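Local coordinates for Sel1 repeat family protein (Pseudomonas aeruginosa, PDB 6LCH), which is one of the immunity proteins for the type VI secretion effector PldB and probably protects the bacterium by binding that effector, at residues Q191-G197 and L244-I250; A202-S206 and Y231-Y235; C10-K14 and C159-Q163. All blocks are in the same frame, centred on the assembly; numbering follows the deposited sequence.

Contact 1: Q191-G197 and L244-I250; sequences QVSVSQG and LRFPNLI
The C-terminal end of helix 183-195, in a Sel1 repeat of this alpha-solenoid, packs against the loop 244-248 and the start of helix 249-252, in a contact of mixed apolar and polar character with one backbone hydrogen bond across it. A Schellman motif closes the helix: Gly197, at positive phi, is its C-prime residue, and Gly197 N bonds back to Val194 O. Just before this end, Ser195 O accepts Phe246 N at 3.3 Å, the N-H nearly straight (163°) but arriving from above the carbonyl plane. Phe246 also begins a type I turn that runs to Leu249 and leads into the short helix. Leu249 CD1 sits between Val194 CG1 and Gln191 CG, 3.7 Å from each of these two carbons. Next to it, Ile250 reaches back over the helix, its CD1 lying 3.4 Å from Ser195 OG. That hydroxyl, folded back between the backbone N and carbonyl carbon (chi1 65°), bonds to Val192 O, so Ile250 meets a hydroxyl already bonded within helix 183-195. The extended Gln191 side chain passes across Leu249 and Ile250 at a slant, and its NE2 donates to Tyr253 O, tying the repeat to the chain beyond Ile250. Ile234 and Leu238 of helix 225-240 also touch the Phe246 side chain. At the exposed end Arg245, bent at chi2, folds across the helix terminus. Its guanidinium places one face over Gln196 O, which lies 3.0 Å from Arg245 NE at an angle too poor for a hydrogen bond.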
loop_
_atom_site.group_PDB
_atom_site.type_symbol
_atom_site.label_atom_id
_atom_site.label_comp_id
_atom_site.label_asym_id
_atom_site.label_seq_id
_atom_site.Cartn_x
_atom_site.Cartn_y
_atom_site.Cartn_z
ATOM N N GLN A 191 3.845 13.836 2.106
ATOM C CA GLN A 191 5.084 13.638 2.849
ATOM C C GLN A 191 4.951 12.488 3.839
ATOM O O GLN A 191 5.844 11.639 3.940
ATOM C CB GLN A 191 5.487 14.926 3.568
ATOM C CG GLN A 191 6.947 14.922 4.016
ATOM C CD GLN A 191 7.267 16.010 5.021
ATOM O OE1 GLN A 191 6.387 16.498 5.728
ATOM N NE2 GLN A 191 8.537 16.393 5.092
ATOM N N VAL A 192 3.837 12.444 4.579
ATOM C CA VAL A 192 3.586 11.323 5.486
ATOM C C VAL A 192 3.635 10.006 4.726
ATOM O O VAL A 192 4.177 9.005 5.215
ATOM C CB VAL A 192 2.237 11.511 6.205
ATOM C CG1 VAL A 192 1.779 10.204 6.842
ATOM C CG2 VAL A 192 2.337 12.608 7.245
ATOM N N SER A 193 3.087 9.993 3.510
ATOM C CA SER A 193 3.158 8.808 2.662
ATOM C C SER A 193 4.603 8.396 2.412
ATOM O O SER A 193 4.933 7.206 2.471
ATOM C CB SER A 193 2.436 9.078 1.342
ATOM O OG SER A 193 2.412 7.923 0.523
ATOM N N VAL A 194 5.479 9.366 2.146
ATOM C CA VAL A 194 6.892 9.061 1.928
ATOM C C VAL A 194 7.494 8.411 3.166
ATOM O O VAL A 194 8.153 7.368 3.082
ATOM C CB VAL A 194 7.662 10.334 1.535
ATOM C CG1 VAL A 194 9.137 10.015 1.347
ATOM C CG2 VAL A 194 7.075 10.939 0.278
ATOM N N SER A 195 7.275 9.014 4.337
ATOM C CA SER A 195 7.819 8.474 5.579
ATOM C C SER A 195 7.311 7.072 5.889
ATOM O O SER A 195 7.890 6.401 6.753
ATOM C CB SER A 195 7.498 9.407 6.749
ATOM O OG SER A 195 6.102 9.481 6.992
ATOM N N GLN A 196 6.259 6.612 5.212
ATOM C CA GLN A 196 5.726 5.268 5.384
ATOM C C GLN A 196 6.150 4.319 4.270
ATOM O O GLN A 196 5.598 3.219 4.167
ATOM C CB GLN A 196 4.200 5.309 5.467
ATOM C CG GLN A 196 3.647 6.090 6.641
ATOM C CD GLN A 196 2.202 6.474 6.424
ATOM O OE1 GLN A 196 1.715 6.462 5.295
ATOM N NE2 GLN A 196 1.507 6.816 7.502
ATOM N N GLY A 197 7.120 4.707 3.447
ATOM C CA GLY A 197 7.525 3.886 2.327
ATOM C C GLY A 197 6.822 4.198 1.030
ATOM O O GLY A 197 6.860 3.377 0.105
ATOM N N LEU A 244 11.946 -0.210 3.281
ATOM C CA LEU A 244 12.506 0.837 4.112
ATOM C C LEU A 244 11.436 1.839 4.499
ATOM O O LEU A 244 10.412 1.996 3.828
ATOM C CB LEU A 244 13.596 1.582 3.367
ATOM C CG LEU A 244 14.761 0.721 2.960
ATOM C CD1 LEU A 244 15.118 1.219 1.612
ATOM C CD2 LEU A 244 15.906 0.949 3.931
ATOM N N ARG A 245 11.716 2.555 5.576
ATOM C CA ARG A 245 10.878 3.629 6.061
ATOM C C ARG A 245 11.769 4.836 6.313
ATOM O O ARG A 245 12.994 4.773 6.161
ATOM C CB ARG A 245 10.113 3.190 7.315
ATOM C CG ARG A 245 9.173 2.016 7.058
ATOM C CD ARG A 245 8.179 2.359 5.951
ATOM N NE ARG A 245 7.301 1.245 5.593
ATOM C CZ ARG A 245 7.372 0.563 4.450
ATOM N NH1 ARG A 245 8.287 0.867 3.542
ATOM N NH2 ARG A 245 6.526 -0.430 4.217
ATOM N N PHE A 246 11.149 5.957 6.673
ATOM C CA PHE A 246 11.856 7.226 6.849
ATOM C C PHE A 246 11.227 7.966 8.019
ATOM O O PHE A 246 10.492 8.944 7.843
ATOM C CB PHE A 246 11.818 8.045 5.556
ATOM C CG PHE A 246 12.433 7.333 4.384
ATOM C CD1 PHE A 246 11.673 6.494 3.584
ATOM C CD2 PHE A 246 13.780 7.478 4.103
ATOM C CE1 PHE A 246 12.241 5.825 2.525
ATOM C CE2 PHE A 246 14.355 6.812 3.041
ATOM C CZ PHE A 246 13.588 5.985 2.249
ATOM N N PRO A 247 11.503 7.515 9.247
ATOM C CA PRO A 247 10.790 8.057 10.416
ATOM C C PRO A 247 11.224 9.456 10.825
ATOM O O PRO A 247 10.568 10.051 11.690
ATOM C CB PRO A 247 11.106 7.039 11.526
ATOM C CG PRO A 247 11.754 5.862 10.832
ATOM C CD PRO A 247 12.414 6.423 9.620
ATOM N N ASN A 248 12.294 9.998 10.248
ATOM C CA ASN A 248 12.746 11.344 10.567
ATOM C C ASN A 248 12.451 12.344 9.459
ATOM O O ASN A 248 12.782 13.524 9.607
ATOM C CB ASN A 248 14.249 11.336 10.874
ATOM C CG ASN A 248 14.582 10.546 12.129
ATOM O OD1 ASN A 248 14.480 11.060 13.245
ATOM N ND2 ASN A 248 14.984 9.292 11.951
ATOM N N LEU A 249 11.818 11.905 8.367
ATOM C CA LEU A 249 11.624 12.756 7.194
ATOM C C LEU A 249 10.848 14.023 7.537
ATOM O O LEU A 249 11.221 15.126 7.119
ATOM C CB LEU A 249 10.900 11.961 6.104
ATOM C CG LEU A 249 11.029 12.317 4.618
ATOM C CD1 LEU A 249 9.649 12.457 4.016
ATOM C CD2 LEU A 249 11.860 13.571 4.366
ATOM N N ILE A 250 9.758 13.882 8.294
ATOM C CA ILE A 250 8.924 15.037 8.617
ATOM C C ILE A 250 9.731 16.075 9.386
ATOM O O ILE A 250 9.683 17.275 9.086
ATOM C CB ILE A 250 7.677 14.597 9.405
ATOM C CG1 ILE A 250 6.581 14.105 8.458
ATOM C CG2 ILE A 250 7.149 15.741 10.252
ATOM C CD1 ILE A 250 6.790 12.701 7.957
#

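Contact 2: A202-S206 and Y231-Y235; sequences AFFLS and YYSIY
With CG anti to the backbone N in both residues, Phe203 (chi1 -175°) and Tyr235 (chi1 155°) swing their rings to the same margin of the helix pair, where they meet edge to face. The Phe203 edge is turned to the Tyr235 face, with the centroids 5.4 Å apart and the planes at 58°. Tyr232 comes up beside Phe203, pointing the same way, and the two rings meet at their edges, Phe203 CD1 lying 4.0 Å from Tyr232 CE1. Next to this aromatic group Ser206 places its OG 3.8 Å from Tyr232 CD1, a van der Waals contact at the ring. The two segments belong to helices 199-208 and 225-240; the axes of segments 202-206 and 231-235 lie 7.7 Å apart at closest approach and run nearly antiparallel, an arrangement in keeping with the stacked helices of an alpha-solenoid. Such closeness is possible where the side chains are small: Ala202 CB rests on Tyr235 CB at 3.7 Å, with Ile234 CG2 beside it, and near the other end Ser206 CB faces the N and CB of Tyr232, and Ser206 N lies against Tyr231 CB. Tyr231 instead turns to the buried margin, toward helix 183-195. Leu205 lies over one face of its ring in a CH-pi contact, Leu205 CB being 3.7 Å from the centroid and close to the ring normal, while CD2 of the same leucine reaches 3.5 Å from Tyr231 CE1. Tyr190 and Val194 of helix 183-195 touch Leu205, and Leu249 packs on Tyr231, whose OH takes a weak hydrogen bond from Gln191 NE2.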
loop_
_atom_site.group_PDB
_atom_site.type_symbol
_atom_site.label_atom_id
_atom_site.label_comp_id
_atom_site.label_asym_id
_atom_site.label_seq_id
_atom_site.Cartn_x
_atom_site.Cartn_y
_atom_site.Cartn_z
ATOM N N ALA A 202 7.097 9.891 -3.059
ATOM C CA ALA A 202 8.462 10.398 -3.154
ATOM C C ALA A 202 8.743 10.937 -4.549
ATOM O O ALA A 202 9.341 12.009 -4.706
ATOM C CB ALA A 202 9.461 9.299 -2.786
ATOM N N PHE A 203 8.319 10.204 -5.579
ATOM C CA PHE A 203 8.461 10.715 -6.935
ATOM C C PHE A 203 7.630 11.973 -7.135
ATOM O O PHE A 203 8.074 12.918 -7.798
ATOM C CB PHE A 203 8.061 9.654 -7.955
ATOM C CG PHE A 203 8.307 10.070 -9.374
ATOM C CD1 PHE A 203 9.570 9.957 -9.930
ATOM C CD2 PHE A 203 7.284 10.591 -10.146
ATOM C CE1 PHE A 203 9.804 10.342 -11.231
ATOM C CE2 PHE A 203 7.514 10.980 -11.453
ATOM C CZ PHE A 203 8.776 10.854 -11.994
ATOM N N PHE A 204 6.418 12.009 -6.571
ATOM C CA PHE A 204 5.576 13.185 -6.765
ATOM C C PHE A 204 6.176 14.411 -6.093
ATOM O O PHE A 204 6.134 15.514 -6.651
ATOM C CB PHE A 204 4.162 12.946 -6.246
ATOM C CG PHE A 204 3.268 14.143 -6.394
ATOM C CD1 PHE A 204 2.868 14.574 -7.649
ATOM C CD2 PHE A 204 2.844 14.853 -5.283
ATOM C CE1 PHE A 204 2.050 15.681 -7.792
ATOM C CE2 PHE A 204 2.026 15.959 -5.421
ATOM C CZ PHE A 204 1.631 16.375 -6.676
ATOM N N LEU A 205 6.743 14.242 -4.898
ATOM C CA LEU A 205 7.374 15.378 -4.238
ATOM C C LEU A 205 8.652 15.792 -4.951
ATOM O O LEU A 205 9.027 16.970 -4.911
ATOM C CB LEU A 205 7.645 15.047 -2.769
ATOM C CG LEU A 205 6.492 15.357 -1.811
ATOM C CD1 LEU A 205 5.149 15.084 -2.471
ATOM C CD2 LEU A 205 6.628 14.556 -0.513
ATOM N N SER A 206 9.319 14.849 -5.618
ATOM C CA SER A 206 10.479 15.192 -6.434
ATOM C C SER A 206 10.101 16.160 -7.547
ATOM O O SER A 206 10.804 17.147 -7.795
ATOM C CB SER A 206 11.099 13.924 -7.017
ATOM O OG SER A 206 11.776 14.212 -8.224
ATOM N N TYR A 231 14.012 13.962 -2.142
ATOM C CA TYR A 231 12.864 13.100 -2.385
ATOM C C TYR A 231 13.153 12.079 -3.476
ATOM O O TYR A 231 12.820 10.899 -3.320
ATOM C CB TYR A 231 11.643 13.947 -2.736
ATOM C CG TYR A 231 11.035 14.592 -1.517
ATOM C CD1 TYR A 231 10.478 13.817 -0.510
ATOM C CD2 TYR A 231 11.037 15.969 -1.361
ATOM C CE1 TYR A 231 9.933 14.394 0.610
ATOM C CE2 TYR A 231 10.494 16.560 -0.245
ATOM C CZ TYR A 231 9.939 15.768 0.739
ATOM O OH TYR A 231 9.392 16.350 1.858
ATOM N N TYR A 232 13.789 12.498 -4.574
ATOM C CA TYR A 232 14.105 11.535 -5.622
ATOM C C TYR A 232 15.061 10.463 -5.124
ATOM O O TYR A 232 14.976 9.311 -5.564
ATOM C CB TYR A 232 14.701 12.225 -6.848
ATOM C CG TYR A 232 14.735 11.299 -8.041
ATOM C CD1 TYR A 232 13.559 10.925 -8.677
ATOM C CD2 TYR A 232 15.931 10.767 -8.504
ATOM C CE1 TYR A 232 13.574 10.069 -9.758
ATOM C CE2 TYR A 232 15.956 9.905 -9.586
ATOM C CZ TYR A 232 14.774 9.560 -10.209
ATOM O OH TYR A 232 14.781 8.705 -11.288
ATOM N N SER A 233 15.975 10.819 -4.218
ATOM C CA SER A 233 16.874 9.823 -3.646
ATOM C C SER A 233 16.116 8.838 -2.767
ATOM O O SER A 233 16.427 7.641 -2.756
ATOM C CB SER A 233 17.984 10.508 -2.850
ATOM O OG SER A 233 18.859 9.550 -2.277
ATOM N N ILE A 234 15.132 9.327 -2.007
ATOM C CA ILE A 234 14.269 8.428 -1.245
ATOM C C ILE A 234 13.501 7.522 -2.193
ATOM O O ILE A 234 13.356 6.317 -1.951
ATOM C CB ILE A 234 13.321 9.236 -0.341
ATOM C CG1 ILE A 234 14.050 9.727 0.910
ATOM C CG2 ILE A 234 12.091 8.413 0.031
ATOM C CD1 ILE A 234 13.291 10.803 1.661
ATOM N N TYR A 235 13.005 8.087 -3.298
ATOM C CA TYR A 235 12.339 7.274 -4.304
ATOM C C TYR A 235 13.281 6.217 -4.868
ATOM O O TYR A 235 12.864 5.083 -5.123
ATOM C CB TYR A 235 11.781 8.160 -5.418
ATOM C CG TYR A 235 11.611 7.441 -6.735
ATOM C CD1 TYR A 235 12.596 7.503 -7.708
ATOM C CD2 TYR A 235 10.467 6.700 -7.006
ATOM C CE1 TYR A 235 12.453 6.851 -8.907
ATOM C CE2 TYR A 235 10.314 6.042 -8.211
ATOM C CZ TYR A 235 11.314 6.128 -9.160
ATOM O OH TYR A 235 11.190 5.474 -10.365
#

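Contact 3: C10-K14 and C159-Q163; sequences CVNEK and CAASQ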
loop_
_atom_site.group_PDB
_atom_site.type_symbol
_atom_site.label_atom_id
_atom_site.label_comp_id
_atom_site.label_asym_id
_atom_site.label_seq_id
_atom_site.Cartn_x
_atom_site.Cartn_y
_atom_site.Cartn_z
ATOM N N CYS A 10 -12.966 0.997 12.918
ATOM C CA CYS A 10 -11.564 0.952 12.519
ATOM C C CYS A 10 -10.783 0.066 13.482
ATOM O O CYS A 10 -10.685 0.371 14.676
ATOM C CB CYS A 10 -10.969 2.357 12.482
ATOM S SG CYS A 10 -9.242 2.385 11.949
ATOM N N VAL A 11 -10.218 -1.022 12.963
ATOM C CA VAL A 11 -9.476 -1.974 13.778
ATOM C C VAL A 11 -8.093 -2.178 13.176
ATOM O O VAL A 11 -7.898 -2.088 11.959
ATOM C CB VAL A 11 -10.221 -3.323 13.913
ATOM C CG1 VAL A 11 -11.579 -3.114 14.573
ATOM C CG2 VAL A 11 -10.382 -3.992 12.560
ATOM N N ASN A 12 -7.125 -2.447 14.042
ATOM C CA ASN A 12 -5.764 -2.686 13.585
ATOM C C ASN A 12 -5.667 -4.066 12.948
ATOM O O ASN A 12 -6.050 -5.070 13.558
ATOM C CB ASN A 12 -4.786 -2.558 14.748
ATOM C CG ASN A 12 -3.431 -2.054 14.310
ATOM O OD1 ASN A 12 -2.734 -2.713 13.541
ATOM N ND2 ASN A 12 -3.054 -0.873 14.787
ATOM N N GLU A 13 -5.155 -4.117 11.717
ATOM C CA GLU A 13 -4.943 -5.401 11.060
ATOM C C GLU A 13 -3.976 -6.278 11.845
ATOM O O GLU A 13 -4.012 -7.505 11.717
ATOM C CB GLU A 13 -4.428 -5.188 9.638
ATOM C CG GLU A 13 -4.572 -6.404 8.743
ATOM C CD GLU A 13 -3.761 -6.292 7.472
ATOM O OE1 GLU A 13 -2.565 -5.953 7.559
ATOM O OE2 GLU A 13 -4.318 -6.543 6.385
ATOM N N LYS A 14 -3.108 -5.668 12.658
ATOM C CA LYS A 14 -2.185 -6.378 13.547
ATOM C C LYS A 14 -2.884 -7.000 14.765
ATOM O O LYS A 14 -2.198 -7.482 15.676
ATOM C CB LYS A 14 -1.072 -5.437 14.009
ATOM C CG LYS A 14 -0.133 -5.002 12.899
ATOM C CD LYS A 14 0.488 -3.648 13.203
ATOM C CE LYS A 14 0.150 -2.622 12.131
ATOM N NZ LYS A 14 0.348 -1.228 12.620
ATOM N N CYS A 159 -8.512 5.187 8.269
ATOM C CA CYS A 159 -8.217 3.977 9.028
ATOM C C CYS A 159 -6.980 3.278 8.480
ATOM O O CYS A 159 -6.158 2.759 9.246
ATOM C CB CYS A 159 -9.424 3.039 8.997
ATOM S SG CYS A 159 -9.290 1.598 10.080
ATOM N N ALA A 160 -6.825 3.274 7.155
ATOM C CA ALA A 160 -5.700 2.585 6.537
ATOM C C ALA A 160 -4.382 3.302 6.805
ATOM O O ALA A 160 -3.368 2.654 7.091
ATOM C CB ALA A 160 -5.944 2.440 5.036
ATOM N N ALA A 161 -4.363 4.636 6.717
ATOM C CA ALA A 161 -3.098 5.341 6.911
ATOM C C ALA A 161 -2.661 5.340 8.369
ATOM O O ALA A 161 -1.459 5.363 8.645
ATOM C CB ALA A 161 -3.189 6.775 6.408
ATOM N N SER A 162 -3.609 5.328 9.309
ATOM C CA SER A 162 -3.239 5.268 10.718
ATOM C C SER A 162 -2.472 3.994 11.048
ATOM O O SER A 162 -1.756 3.956 12.055
ATOM C CB SER A 162 -4.484 5.384 11.608
ATOM O OG SER A 162 -5.302 4.225 11.543
ATOM N N GLN A 163 -2.595 2.959 10.219
ATOM C CA GLN A 163 -1.814 1.738 10.364
ATOM C C GLN A 163 -0.481 1.806 9.626
ATOM O O GLN A 163 0.210 0.787 9.520
ATOM C CB GLN A 163 -2.631 0.535 9.881
ATOM C CG GLN A 163 -4.015 0.460 10.511
ATOM C CD GLN A 163 -4.823 -0.739 10.049
ATOM O OE1 GLN A 163 -4.388 -1.885 10.177
ATOM N NE2 GLN A 163 -6.015 -0.482 9.523
#
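Cys10 and Cys159 form a disulfide, 2.0 Å from SG to SG, that joins the N-terminal loop covalently to helix 150-162 of a Sel1 repeat. Both sulfurs stand anti to their backbone N, and the bridge turns through a chi3 of 94°, close to the relaxed value. The other firm point is Gln163, extended beyond CG so that its amide reaches the loop. Its OE1 accepts Glu13 N at 2.8 Å, the N-H almost straight (171°) though well above the carbonyl plane. The amide is fixed from its other end as well: NE2 donates to Cys159 O and to Gly131 O. Cys159 O takes a second bond from Ser162 OG, on the opposite face of its plane.

The outer side is looser. Asn12 spends its OD1 on Lys14 N in an Asx turn, and the exposed Lys14 brings NZ only to 3.7 Å from Gln163 O. Cys10 is itself exposed, whereas Cys159 is buried against Leu136. Around the contact, Glu13 bonds to Asn132 and touches Pro97 and Gln98 of helix 97-107, Gln163 packs on Pro133 of helix 133-146, and Ala160 and Ala161 face helix 166-178.

From the N terminus, contact 3 comes first: the loop 10-14 is joined to the end of helix 150-162, enclosing 144 residues, with every helix from 22-34 to 133-146. It closes before contact 1 opens, so the two are in series, yet they touch where Gln196 NE2 approaches Ala161 O. Contact 1 brings 244-250 back to 191-197, and contact 2 is nested inside that loop, pairing helices 199-208 and 225-240. Contacts 1 and 2 share a packed boundary, with Val194 and Phe246 both meeting Ile234, so helices 183-195, 199-208 and 225-240 and the segment 244-250 pack against one another. Contacts 2 and 3 do not touch, their nearest atoms being about 14 Å apart.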